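Beta-amyloid-like protein (Caenorhabditis elegans, PDB 3K66) is a worm homologue of the human amyloid precursor protein whose E2 domain binds heparin, and it probably acts in cell adhesion and nervous-system development. Local coordinates at residues 4-9 and 85-90; 108-113 and 124-129; 131-136 and 175-180; 140-145 and 207-212. One frame throughout, in Å; residues are numbered along the deposited sequence.

Contact 1: residues 4-9 and 85-90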
loop_
_atom_site.group_PDB
_atom_site.type_symbol
_atom_site.label_atom_id
_atom_site.label_comp_id
_atom_site.label_asym_id
_atom_site.label_seq_id
_atom_site.Cartn_x
_atom_site.Cartn_y
_atom_site.Cartn_z
ATOM N N PRO A 4 12.067 9.127 -12.699
ATOM C CA PRO A 4 12.628 9.960 -11.629
ATOM C C PRO A 4 12.101 9.531 -10.249
ATOM O O PRO A 4 12.697 9.827 -9.212
ATOM C CB PRO A 4 12.193 11.374 -12.013
ATOM C CG PRO A 4 10.944 11.160 -12.782
ATOM C CD PRO A 4 11.203 9.914 -13.594
ATOM N N TYR A 5 10.984 8.809 -10.250
ATOM C CA TYR A 5 10.354 8.316 -9.024
ATOM C C TYR A 5 11.257 7.477 -8.119
ATOM O O TYR A 5 11.169 7.576 -6.894
ATOM C CB TYR A 5 9.123 7.477 -9.377
ATOM C CG TYR A 5 8.612 6.670 -8.198
ATOM C CD1 TYR A 5 7.793 7.261 -7.230
ATOM C CD2 TYR A 5 9.037 5.347 -7.988
ATOM C CE1 TYR A 5 7.410 6.570 -6.080
ATOM C CE2 TYR A 5 8.668 4.647 -6.835
ATOM C CZ TYR A 5 7.852 5.270 -5.886
ATOM O OH TYR A 5 7.479 4.598 -4.740
ATOM N N PHE A 6 12.096 6.629 -8.717
ATOM C CA PHE A 6 12.996 5.747 -7.958
ATOM C C PHE A 6 14.191 6.365 -7.236
ATOM O O PHE A 6 14.810 5.686 -6.413
ATOM C CB PHE A 6 13.503 4.606 -8.842
ATOM C CG PHE A 6 12.426 3.662 -9.276
ATOM C CD1 PHE A 6 11.848 3.787 -10.533
ATOM C CD2 PHE A 6 11.953 2.686 -8.405
ATOM C CE1 PHE A 6 10.806 2.960 -10.926
ATOM C CE2 PHE A 6 10.909 1.845 -8.775
ATOM C CZ PHE A 6 10.326 1.980 -10.047
ATOM N N LYS A 7 14.517 7.631 -7.508
ATOM C CA LYS A 7 15.657 8.256 -6.831
ATOM C C LYS A 7 15.301 9.499 -5.999
ATOM O O LYS A 7 16.157 10.371 -5.782
ATOM C CB LYS A 7 16.754 8.593 -7.853
ATOM N N ILE A 8 14.047 9.555 -5.531
ATOM C CA ILE A 8 13.531 10.673 -4.719
ATOM C C ILE A 8 14.145 10.611 -3.328
ATOM O O ILE A 8 14.659 9.560 -2.934
ATOM C CB ILE A 8 11.989 10.627 -4.568
ATOM C CG1 ILE A 8 11.339 10.841 -5.930
ATOM C CG2 ILE A 8 11.522 11.715 -3.588
ATOM C CD1 ILE A 8 9.820 10.781 -5.898
ATOM N N ALA A 9 14.070 11.706 -2.571
ATOM C CA ALA A 9 14.684 11.711 -1.254
ATOM C C ALA A 9 13.977 12.439 -0.114
ATOM O O ALA A 9 14.575 12.665 0.928
ATOM C CB ALA A 9 16.087 12.249 -1.384
ATOM N N LYS A 85 5.313 -4.795 -9.639
ATOM C CA LYS A 85 5.842 -5.263 -8.371
ATOM C C LYS A 85 7.025 -4.423 -7.931
ATOM O O LYS A 85 7.082 -3.998 -6.781
ATOM C CB LYS A 85 6.245 -6.730 -8.473
ATOM C CG LYS A 85 5.067 -7.660 -8.651
ATOM C CD LYS A 85 5.526 -9.096 -8.636
ATOM C CE LYS A 85 4.371 -10.054 -8.848
ATOM N NZ LYS A 85 4.854 -11.472 -8.816
ATOM N N GLU A 86 7.967 -4.177 -8.838
ATOM C CA GLU A 86 9.135 -3.369 -8.484
ATOM C C GLU A 86 8.671 -2.050 -7.859
ATOM O O GLU A 86 9.111 -1.680 -6.766
ATOM C CB GLU A 86 10.031 -3.098 -9.717
ATOM C CG GLU A 86 11.175 -2.086 -9.461
ATOM C CD GLU A 86 12.125 -1.906 -10.665
ATOM O OE1 GLU A 86 11.680 -2.014 -11.828
ATOM O OE2 GLU A 86 13.321 -1.638 -10.440
ATOM N N ILE A 87 7.755 -1.359 -8.531
ATOM C CA ILE A 87 7.273 -0.086 -8.015
ATOM C C ILE A 87 6.578 -0.221 -6.645
ATOM O O ILE A 87 6.595 0.709 -5.845
ATOM C CB ILE A 87 6.315 0.607 -9.037
ATOM C CG1 ILE A 87 6.524 2.121 -8.996
ATOM C CG2 ILE A 87 4.855 0.306 -8.694
ATOM C CD1 ILE A 87 5.647 2.884 -9.971
ATOM N N GLU A 88 5.976 -1.374 -6.369
ATOM C CA GLU A 88 5.270 -1.583 -5.099
ATOM C C GLU A 88 6.227 -1.881 -3.944
ATOM O O GLU A 88 6.101 -1.318 -2.840
ATOM C CB GLU A 88 4.234 -2.713 -5.249
ATOM C CG GLU A 88 3.086 -2.348 -6.181
ATOM C CD GLU A 88 2.001 -3.430 -6.301
ATOM O OE1 GLU A 88 1.961 -4.352 -5.462
ATOM O OE2 GLU A 88 1.175 -3.344 -7.233
ATOM N N ALA A 89 7.171 -2.780 -4.195
ATOM C CA ALA A 89 8.160 -3.130 -3.190
ATOM C C ALA A 89 8.780 -1.820 -2.704
ATOM O O ALA A 89 8.841 -1.559 -1.498
ATOM C CB ALA A 89 9.217 -4.038 -3.800
ATOM N N VAL A 90 9.216 -0.985 -3.646
ATOM C CA VAL A 90 9.797 0.303 -3.281
ATOM C C VAL A 90 8.789 1.107 -2.450
ATOM O O VAL A 90 9.071 1.505 -1.314
ATOM C CB VAL A 90 10.187 1.128 -4.524
ATOM C CG1 VAL A 90 10.815 2.454 -4.093
ATOM C CG2 VAL A 90 11.151 0.351 -5.366
#

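Contact 2: residues 108-113 and 124-129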
loop_
_atom_site.group_PDB
_atom_site.type_symbol
_atom_site.label_atom_id
_atom_site.label_comp_id
_atom_site.label_asym_id
_atom_site.label_seq_id
_atom_site.Cartn_x
_atom_site.Cartn_y
_atom_site.Cartn_z
ATOM N N HIS A 108 9.324 10.237 20.875
ATOM C CA HIS A 108 10.218 11.226 21.489
ATOM C C HIS A 108 9.405 12.330 22.128
ATOM O O HIS A 108 9.512 12.566 23.319
ATOM C CB HIS A 108 11.152 11.831 20.435
ATOM C CG HIS A 108 11.976 12.976 20.936
ATOM N ND1 HIS A 108 13.180 12.804 21.594
ATOM C CD2 HIS A 108 11.746 14.309 20.912
ATOM C CE1 HIS A 108 13.650 13.984 21.953
ATOM N NE2 HIS A 108 12.803 14.913 21.553
ATOM N N ASP A 109 8.601 13.011 21.322
ATOM C CA ASP A 109 7.757 14.075 21.840
ATOM C C ASP A 109 6.986 13.543 23.059
ATOM O O ASP A 109 6.772 14.279 24.024
ATOM C CB ASP A 109 6.757 14.562 20.780
ATOM C CG ASP A 109 7.430 15.204 19.576
ATOM O OD1 ASP A 109 8.418 15.937 19.749
ATOM O OD2 ASP A 109 6.957 15.000 18.444
ATOM N N TYR A 110 6.585 12.268 23.027
ATOM C CA TYR A 110 5.828 11.683 24.146
ATOM C C TYR A 110 6.599 11.591 25.445
ATOM O O TYR A 110 6.156 12.105 26.477
ATOM C CB TYR A 110 5.329 10.275 23.825
ATOM C CG TYR A 110 4.582 9.609 24.984
ATOM C CD1 TYR A 110 4.897 8.319 25.394
ATOM C CD2 TYR A 110 3.507 10.248 25.599
ATOM C CE1 TYR A 110 4.159 7.674 26.375
ATOM C CE2 TYR A 110 2.750 9.622 26.580
ATOM C CZ TYR A 110 3.079 8.329 26.957
ATOM O OH TYR A 110 2.282 7.665 27.872
ATOM N N ARG A 111 7.732 10.899 25.396
ATOM C CA ARG A 111 8.558 10.727 26.572
ATOM C C ARG A 111 9.047 12.049 27.136
ATOM O O ARG A 111 9.135 12.218 28.345
ATOM C CB ARG A 111 9.734 9.831 26.240
ATOM C CG ARG A 111 9.351 8.373 26.052
ATOM C CD ARG A 111 10.214 7.508 26.933
ATOM N NE ARG A 111 9.436 6.827 27.963
ATOM C CZ ARG A 111 9.966 6.234 29.030
ATOM N NH1 ARG A 111 11.289 6.244 29.217
ATOM N NH2 ARG A 111 9.177 5.604 29.897
ATOM N N GLN A 112 9.354 13.000 26.263
ATOM C CA GLN A 112 9.811 14.295 26.745
ATOM C C GLN A 112 8.624 14.908 27.482
ATOM O O GLN A 112 8.763 15.433 28.592
ATOM C CB GLN A 112 10.258 15.194 25.579
ATOM C CG GLN A 112 11.571 15.957 25.858
ATOM C CD GLN A 112 12.092 16.760 24.670
ATOM O OE1 GLN A 112 13.297 16.761 24.375
ATOM N NE2 GLN A 112 11.199 17.458 23.999
ATOM N N ALA A 113 7.454 14.818 26.858
ATOM C CA ALA A 113 6.236 15.355 27.445
ATOM C C ALA A 113 6.107 14.853 28.877
ATOM O O ALA A 113 5.710 15.593 29.778
ATOM C CB ALA A 113 5.025 14.923 26.630
ATOM N N HIS A 124 -1.585 18.828 29.117
ATOM C CA HIS A 124 -2.047 18.821 27.734
ATOM C C HIS A 124 -1.045 18.266 26.735
ATOM O O HIS A 124 -1.384 17.421 25.910
ATOM C CB HIS A 124 -2.458 20.245 27.327
ATOM C CG HIS A 124 -2.530 20.465 25.850
ATOM N ND1 HIS A 124 -1.400 20.574 25.060
ATOM C CD2 HIS A 124 -3.583 20.614 25.009
ATOM C CE1 HIS A 124 -1.758 20.783 23.810
ATOM N NE2 HIS A 124 -3.077 20.812 23.748
ATOM N N SER A 125 0.191 18.740 26.802
ATOM C CA SER A 125 1.209 18.276 25.871
ATOM C C SER A 125 1.379 16.760 25.902
ATOM O O SER A 125 1.557 16.127 24.859
ATOM C CB SER A 125 2.546 18.962 26.158
ATOM O OG SER A 125 3.510 18.605 25.191
ATOM N N VAL A 126 1.323 16.173 27.093
ATOM C CA VAL A 126 1.477 14.724 27.203
ATOM C C VAL A 126 0.459 14.028 26.309
ATOM O O VAL A 126 0.822 13.168 25.495
ATOM C CB VAL A 126 1.359 14.256 28.689
ATOM C CG1 VAL A 126 0.892 12.807 28.776
ATOM C CG2 VAL A 126 2.724 14.374 29.364
ATOM N N LEU A 127 -0.804 14.425 26.460
ATOM C CA LEU A 127 -1.915 13.877 25.690
ATOM C C LEU A 127 -1.764 14.056 24.176
ATOM O O LEU A 127 -1.825 13.089 23.420
ATOM C CB LEU A 127 -3.220 14.521 26.159
ATOM C CG LEU A 127 -4.527 14.197 25.432
ATOM C CD1 LEU A 127 -4.696 12.702 25.263
ATOM C CD2 LEU A 127 -5.681 14.747 26.239
ATOM N N GLN A 128 -1.564 15.294 23.732
ATOM C CA GLN A 128 -1.404 15.579 22.304
ATOM C C GLN A 128 -0.264 14.750 21.762
ATOM O O GLN A 128 -0.239 14.380 20.586
ATOM C CB GLN A 128 -1.100 17.062 22.075
ATOM C CG GLN A 128 -2.173 17.693 21.386
ATOM N N SER A 129 0.685 14.456 22.644
ATOM C CA SER A 129 1.849 13.668 22.271
ATOM C C SER A 129 1.445 12.211 22.075
ATOM O O SER A 129 1.788 11.565 21.077
ATOM C CB SER A 129 2.913 13.778 23.355
ATOM O OG SER A 129 4.161 13.394 22.830
#

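Contact 3: residues 131-136 and 175-180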
loop_
_atom_site.group_PDB
_atom_site.type_symbol
_atom_site.label_atom_id
_atom_site.label_comp_id
_atom_site.label_asym_id
_atom_site.label_seq_id
_atom_site.Cartn_x
_atom_site.Cartn_y
_atom_site.Cartn_z
ATOM N N LYS A 131 -1.681 10.960 21.611
ATOM C CA LYS A 131 -2.605 10.835 20.488
ATOM C C LYS A 131 -1.849 10.787 19.173
ATOM O O LYS A 131 -2.265 10.120 18.227
ATOM C CB LYS A 131 -3.612 11.991 20.471
ATOM C CG LYS A 131 -4.338 12.157 21.797
ATOM C CD LYS A 131 -5.758 12.696 21.665
ATOM C CE LYS A 131 -5.777 14.202 21.486
ATOM N NZ LYS A 131 -7.155 14.759 21.617
ATOM N N ALA A 132 -0.722 11.486 19.109
ATOM C CA ALA A 132 0.077 11.482 17.889
ATOM C C ALA A 132 0.678 10.089 17.708
ATOM O O ALA A 132 0.657 9.506 16.616
ATOM C CB ALA A 132 1.175 12.527 17.978
ATOM N N TYR A 133 1.210 9.555 18.799
ATOM C CA TYR A 133 1.810 8.231 18.757
ATOM C C TYR A 133 0.772 7.198 18.354
ATOM O O TYR A 133 1.068 6.278 17.582
ATOM C CB TYR A 133 2.399 7.871 20.121
ATOM C CG TYR A 133 2.856 6.448 20.188
ATOM C CD1 TYR A 133 3.955 6.003 19.450
ATOM C CD2 TYR A 133 2.143 5.521 20.938
ATOM C CE1 TYR A 133 4.320 4.665 19.457
ATOM C CE2 TYR A 133 2.487 4.183 20.960
ATOM C CZ TYR A 133 3.577 3.756 20.215
ATOM O OH TYR A 133 3.914 2.409 20.224
ATOM N N ILE A 134 -0.438 7.346 18.888
ATOM C CA ILE A 134 -1.531 6.435 18.584
ATOM C C ILE A 134 -1.899 6.503 17.107
ATOM O O ILE A 134 -2.039 5.487 16.432
ATOM C CB ILE A 134 -2.777 6.787 19.434
ATOM C CG1 ILE A 134 -2.565 6.273 20.859
ATOM C CG2 ILE A 134 -4.053 6.186 18.813
ATOM C CD1 ILE A 134 -3.703 6.579 21.782
ATOM N N ARG A 135 -2.065 7.718 16.609
ATOM C CA ARG A 135 -2.411 7.926 15.206
ATOM C C ARG A 135 -1.380 7.172 14.380
ATOM O O ARG A 135 -1.737 6.437 13.461
ATOM C CB ARG A 135 -2.361 9.428 14.879
ATOM C CG ARG A 135 -3.684 10.014 14.406
ATOM C CD ARG A 135 -3.630 11.521 14.183
ATOM N NE ARG A 135 -3.670 12.242 15.442
ATOM C CZ ARG A 135 -2.669 12.977 15.902
ATOM N NH1 ARG A 135 -1.557 13.073 15.182
ATOM N NH2 ARG A 135 -2.784 13.603 17.076
ATOM N N ALA A 136 -0.103 7.341 14.736
ATOM C CA ALA A 136 1.006 6.701 14.020
ATOM C C ALA A 136 0.881 5.190 13.921
ATOM O O ALA A 136 0.912 4.623 12.830
ATOM C CB ALA A 136 2.332 7.062 14.669
ATOM N N LEU A 175 0.281 -4.367 21.292
ATOM C CA LEU A 175 1.248 -4.438 22.388
ATOM C C LEU A 175 1.973 -3.108 22.591
ATOM O O LEU A 175 1.920 -2.536 23.689
ATOM C CB LEU A 175 2.257 -5.563 22.158
ATOM C CG LEU A 175 1.741 -6.946 22.562
ATOM C CD1 LEU A 175 2.806 -7.998 22.273
ATOM C CD2 LEU A 175 1.363 -6.954 24.031
ATOM N N ARG A 176 2.641 -2.603 21.555
ATOM C CA ARG A 176 3.332 -1.323 21.692
ATOM C C ARG A 176 2.352 -0.240 22.227
ATOM O O ARG A 176 2.663 0.476 23.187
ATOM C CB ARG A 176 3.959 -0.869 20.353
ATOM C CG ARG A 176 5.206 -1.635 19.934
ATOM C CD ARG A 176 5.776 -1.089 18.643
ATOM N NE ARG A 176 4.881 -1.336 17.522
ATOM C CZ ARG A 176 4.991 -2.357 16.678
ATOM N NH1 ARG A 176 5.973 -3.242 16.807
ATOM N NH2 ARG A 176 4.090 -2.508 15.712
ATOM N N ILE A 177 1.160 -0.128 21.643
ATOM C CA ILE A 177 0.211 0.891 22.138
ATOM C C ILE A 177 -0.151 0.652 23.608
ATOM O O ILE A 177 -0.210 1.591 24.401
ATOM C CB ILE A 177 -1.102 0.980 21.279
ATOM C CG1 ILE A 177 -0.756 1.498 19.881
ATOM C CG2 ILE A 177 -2.093 1.974 21.899
ATOM C CD1 ILE A 177 -1.924 1.582 18.931
ATOM N N ASN A 178 -0.409 -0.586 24.000
ATOM C CA ASN A 178 -0.718 -0.778 25.409
ATOM C C ASN A 178 0.504 -0.420 26.245
ATOM O O ASN A 178 0.419 0.386 27.174
ATOM C CB ASN A 178 -1.202 -2.199 25.692
ATOM C CG ASN A 178 -2.689 -2.346 25.408
ATOM O OD1 ASN A 178 -3.154 -3.398 25.007
ATOM N ND2 ASN A 178 -3.445 -1.264 25.619
ATOM N N GLY A 179 1.650 -0.984 25.885
ATOM C CA GLY A 179 2.860 -0.670 26.605
ATOM C C GLY A 179 3.019 0.833 26.736
ATOM O O GLY A 179 3.350 1.357 27.797
ATOM N N THR A 180 2.752 1.556 25.660
ATOM C CA THR A 180 2.911 2.999 25.723
ATOM C C THR A 180 1.940 3.643 26.723
ATOM O O THR A 180 2.283 4.625 27.381
ATOM C CB THR A 180 2.774 3.597 24.329
ATOM O OG1 THR A 180 3.632 2.880 23.433
ATOM C CG2 THR A 180 3.195 5.049 24.331
#

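Contact 4: residues 140-145 and 207-212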
loop_
_atom_site.group_PDB
_atom_site.type_symbol
_atom_site.label_atom_id
_atom_site.label_comp_id
_atom_site.label_asym_id
_atom_site.label_seq_id
_atom_site.Cartn_x
_atom_site.Cartn_y
_atom_site.Cartn_z
ATOM N N ASP A 140 -0.311 2.584 10.764
ATOM C CA ASP A 140 0.434 1.389 10.387
ATOM C C ASP A 140 -0.556 0.236 10.189
ATOM O O ASP A 140 -0.455 -0.533 9.233
ATOM C CB ASP A 140 1.460 1.038 11.475
ATOM C CG ASP A 140 2.438 -0.039 11.038
ATOM O OD1 ASP A 140 2.297 -0.589 9.922
ATOM O OD2 ASP A 140 3.354 -0.340 11.824
ATOM N N ARG A 141 -1.507 0.113 11.107
ATOM C CA ARG A 141 -2.510 -0.946 11.032
ATOM C C ARG A 141 -3.302 -0.799 9.736
ATOM O O ARG A 141 -3.356 -1.706 8.916
ATOM C CB ARG A 141 -3.446 -0.869 12.251
ATOM C CG ARG A 141 -4.467 -1.977 12.402
ATOM C CD ARG A 141 -5.088 -1.867 13.763
ATOM N NE ARG A 141 -6.168 -2.799 14.011
ATOM C CZ ARG A 141 -7.374 -2.722 13.461
ATOM N NH1 ARG A 141 -7.665 -1.746 12.614
ATOM N NH2 ARG A 141 -8.299 -3.631 13.766
ATOM N N MET A 142 -3.900 0.366 9.546
ATOM C CA MET A 142 -4.690 0.626 8.356
ATOM C C MET A 142 -3.956 0.204 7.079
ATOM O O MET A 142 -4.506 -0.526 6.258
ATOM C CB MET A 142 -5.069 2.103 8.293
ATOM C CG MET A 142 -5.735 2.490 6.997
ATOM S SD MET A 142 -5.765 4.276 6.827
ATOM C CE MET A 142 -4.054 4.619 6.729
ATOM N N HIS A 143 -2.720 0.652 6.910
ATOM C CA HIS A 143 -1.977 0.271 5.722
ATOM C C HIS A 143 -1.770 -1.230 5.633
ATOM O O HIS A 143 -1.914 -1.815 4.569
ATOM C CB HIS A 143 -0.613 0.945 5.677
ATOM C CG HIS A 143 -0.653 2.349 5.164
ATOM N ND1 HIS A 143 -0.183 2.698 3.914
ATOM C CD2 HIS A 143 -1.095 3.497 5.729
ATOM C CE1 HIS A 143 -0.331 4.000 3.738
ATOM N NE2 HIS A 143 -0.882 4.509 4.825
ATOM N N THR A 144 -1.438 -1.870 6.743
ATOM C CA THR A 144 -1.202 -3.297 6.676
ATOM C C THR A 144 -2.451 -4.023 6.225
ATOM O O THR A 144 -2.400 -4.829 5.303
ATOM C CB THR A 144 -0.760 -3.881 8.016
ATOM O OG1 THR A 144 0.336 -3.123 8.535
ATOM C CG2 THR A 144 -0.322 -5.326 7.831
ATOM N N LEU A 145 -3.567 -3.753 6.890
ATOM C CA LEU A 145 -4.842 -4.363 6.537
ATOM C C LEU A 145 -5.129 -4.121 5.061
ATOM O O LEU A 145 -5.447 -5.044 4.298
ATOM C CB LEU A 145 -5.960 -3.753 7.392
ATOM C CG LEU A 145 -6.036 -4.307 8.814
ATOM C CD1 LEU A 145 -7.018 -3.512 9.646
ATOM C CD2 LEU A 145 -6.450 -5.758 8.742
ATOM N N ASP A 207 -11.920 3.443 14.850
ATOM C CA ASP A 207 -13.212 3.358 14.176
ATOM C C ASP A 207 -13.227 4.146 12.868
ATOM O O ASP A 207 -13.726 3.646 11.862
ATOM C CB ASP A 207 -14.358 3.839 15.081
ATOM C CG ASP A 207 -14.782 2.788 16.104
ATOM O OD1 ASP A 207 -14.558 1.576 15.849
ATOM O OD2 ASP A 207 -15.358 3.173 17.159
ATOM N N GLU A 208 -12.670 5.357 12.874
ATOM C CA GLU A 208 -12.641 6.195 11.674
ATOM C C GLU A 208 -11.763 5.708 10.532
ATOM O O GLU A 208 -12.216 5.577 9.386
ATOM C CB GLU A 208 -12.156 7.603 12.009
ATOM C CG GLU A 208 -13.079 8.441 12.853
ATOM C CD GLU A 208 -12.547 9.853 13.016
ATOM O OE1 GLU A 208 -12.359 10.538 11.989
ATOM O OE2 GLU A 208 -12.312 10.262 14.170
ATOM N N VAL A 209 -10.498 5.475 10.852
ATOM C CA VAL A 209 -9.499 5.085 9.873
ATOM C C VAL A 209 -9.524 3.671 9.316
ATOM O O VAL A 209 -9.220 3.460 8.148
ATOM C CB VAL A 209 -8.115 5.367 10.440
ATOM C CG1 VAL A 209 -7.065 4.818 9.518
ATOM C CG2 VAL A 209 -7.951 6.872 10.621
ATOM N N SER A 210 -9.857 2.702 10.152
ATOM C CA SER A 210 -9.905 1.317 9.712
ATOM C C SER A 210 -11.062 0.629 10.430
ATOM O O SER A 210 -10.861 -0.096 11.406
ATOM C CB SER A 210 -8.590 0.607 10.038
ATOM O OG SER A 210 -8.428 -0.550 9.229
ATOM N N PRO A 211 -12.291 0.845 9.936
ATOM C CA PRO A 211 -13.584 0.332 10.402
ATOM C C PRO A 211 -13.776 -1.184 10.530
ATOM O O PRO A 211 -13.016 -1.851 11.247
ATOM C CB PRO A 211 -14.571 0.972 9.426
ATOM C CG PRO A 211 -13.752 1.168 8.182
ATOM C CD PRO A 211 -12.475 1.700 8.751
ATOM N N ASP A 212 -14.805 -1.712 9.862
ATOM C CA ASP A 212 -15.130 -3.138 9.958
ATOM C C ASP A 212 -15.509 -3.854 8.659
ATOM O O ASP A 212 -14.905 -4.874 8.301
ATOM C CB ASP A 212 -16.255 -3.345 10.992
HETATM O O HOH W 1 -11.104 -3.150 12.693
HETATM O O HOH W 2 -7.323 -0.230 6.812
#

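Contact 1: residues 4-9 and 85-90
Tyr5 meets Ile87 and Val90, and Phe6 meets Glu86, Ile87 and Val90, of helix 55-119. Tyr5 has CG anti to its backbone N (chi1 166°), and the ring meets Val90 tip to tip, with OH 4.0 Å from Val90 CG1. Tyr5 CE2 lies 4.0 Å from Ile87 CG1. The hydroxyl is held by a hydrogen bond to Glu14, and Arg94 donates a hydrogen bond to the Tyr5 carbonyl oxygen and makes a cation-pi contact with the ring.

One face of the Phe6 ring is covered by Tyr5, whose CD2 lies 3.8 Å above the plane, over the centre. The ring points its edge at Val90, whose CG2 lies in plane, 3.7 Å from Phe6 CE2. Phe6 CZ reaches Ile87 CG1 at 3.9 Å, and CE2 touches the aliphatic CG of Glu86 at 4.0 Å. An alanine in place of Phe6 would probably open a gap beside Val90 CG2 and Ile87 CG1 and leave Tyr5 CD2 without the ring face it sits on.

Tyr5 and Ile87 also both touch Ala21, placing the segment against the antiparallel coiled coil of helices 14-53 and 55-119 that is characteristic of the E2 fold.

Contact 2: residues 108-113 and 124-129
Ala113 and Val126 form one tight point of this contact, Tyr110 and Ser129 the other. At each the CA atoms come within 4.8 Å: with Ala113 in one pair and Ser129 in the other, little side chain stands between the helices. Ala113 CB lies 3.6 Å from Val126 CG2 and equally near Val126 CA, packing the methyl directly onto the opposing backbone. One turn away, Ser129 CB rests 3.7 Å from Tyr110 CA. The modelled place of Ser129 OG is doubtful, since it lies too close to the Tyr110 backbone.

The Tyr110 side chain leaves this seam along the buried flank. CG is anti to the backbone N (chi1 178°), and the ring presents its edge to Val126 O, which lies in the ring plane 4.0 Å from CD2. The ring atom CE2 approaches Val126 CG1 more loosely, at 4.3 Å. The hydroxyl goes on to a probable hydrogen bond with Thr180 O, while Met183 and Leu184 lie against the side chain.

Helices 55-119 and 123-154 are joined here by a short turn into an antiparallel helical hairpin. The axes of the two segments approach to 8.4 Å, and their directions differ by 156°. Asn122, from that turn, donates a hydrogen bond to Ala113 O.

The opposite flank is looser and faces solvent. Ser125 OG is 4.2 Å from Ala113 CB and adds little buried surface. Asp109 starts toward the partner helix but is exposed and likewise adds little.

Contact 3: residues 131-136 and 175-180
Tyr133 and Thr180 lead a buried helix-to-helix packing contact in the antiparallel helical bundle that forms the C-terminal half of the E2 domain. Here helix 123-154 lies beside helix 163-182, the segment axes 10.6 Å apart and running 171° to each other. Side chains fill this spacing, Tyr133 above all.

With CG anti to the backbone N (chi1 172°), the Tyr133 ring extends to the partner helix, where the edge is turned to Ile177 CA and Arg176 O. Thr180 crosses it obliquely: its CG2 lies 3.6 Å from Tyr133 CD2, and its CB 3.4 Å from Tyr133 CE2. At the far end of the ring, Tyr133 OH comes to 3.3 Å from Arg176 CB. The guanidinium of Arg176 stands nearly perpendicular to the ring and forms through NE a salt bridge with Glu137 of helix 123-154, one residue past the segment, so the charge pair also ties the two helices together. Glu137 receives a weak hydrogen bond from Tyr133 OH as well.

Beside the tyrosine the packing is aliphatic and less close. Ile177 CG1 is 4.3 Å from Tyr133 CE2, and its CG2 is 4.4 Å from Ile134 CG1. Ala106 and Thr107 of helix 55-119 touch Tyr133, and Trp202 of helix 195-209 touches Ile177, so further helices enclose the contact.

Thr180 OG1 is held by its own helix: it donates a 2.6 Å hydrogen bond to Arg176 O from 45° above the carbonyl plane, and the same oxygen accepts Thr180 N.

Contact 4: residues 140-145 and 207-212
The end of helix 195-209, where the chain leaves helical geometry at Ser210, rests on the middle of helix 123-154 through Met142, Arg141 and Leu145. Met142 crosses Val209 at about a right angle. Its CG is anti to the backbone N (chi1 172°), and Val209 CG1 lies 3.6 Å from Met142 CB and 3.7 Å from its CG. The sulfur is modelled nearer still to this methyl, a closeness that is doubtful at this resolution. An alanine in place of Met142 would probably open a gap beside Val209 CG1, which would keep, of Met142, only the contact with CB.

This is a surface contact of the helical bundle, and much of its polar bonding passes through water. Arg141, extended from CG to NE, brings the edge of its guanidinium to Ser210, whose CB lies in plane 3.6 Å from NH1. Also in that plane is a water that accepts from Arg141 NH2 at 3.0 Å and donates to Pro211 O at 2.7 Å. A second water donates to Met142 O at 2.9 Å and is hydrogen-bonded to Ser210 OG at 2.7 Å, linking the helix backbone to the serine side chain.

Leu145 CD1 borders that same hydroxyl oxygen, at 3.3 Å. Leu145 and Arg141 both touch Leu170 of helix 163-182. Arg141 NE also lies near the like charge of Arg206, and its ion pair with Glu138 is long and weak.

Contacts 2, 3 and 4 follow one another along helix 123-154, which meets in turn helix 55-119, helix 163-182 and the end of helix 195-209. Contacts 2 and 3 have centres 12 Å apart and touch directly, where Tyr110 OH of the one lies 3.1 Å from Thr180 O of the other. Contacts 3 and 4, with centres 14 Å apart, are joined only by sequence. Contact 1 stands apart on the coiled coil: its centre is 34 Å from that of contact 2, although both use helix 55-119, and its nearest atoms are about 10 Å from contact 4. None of the four includes a bound ligand.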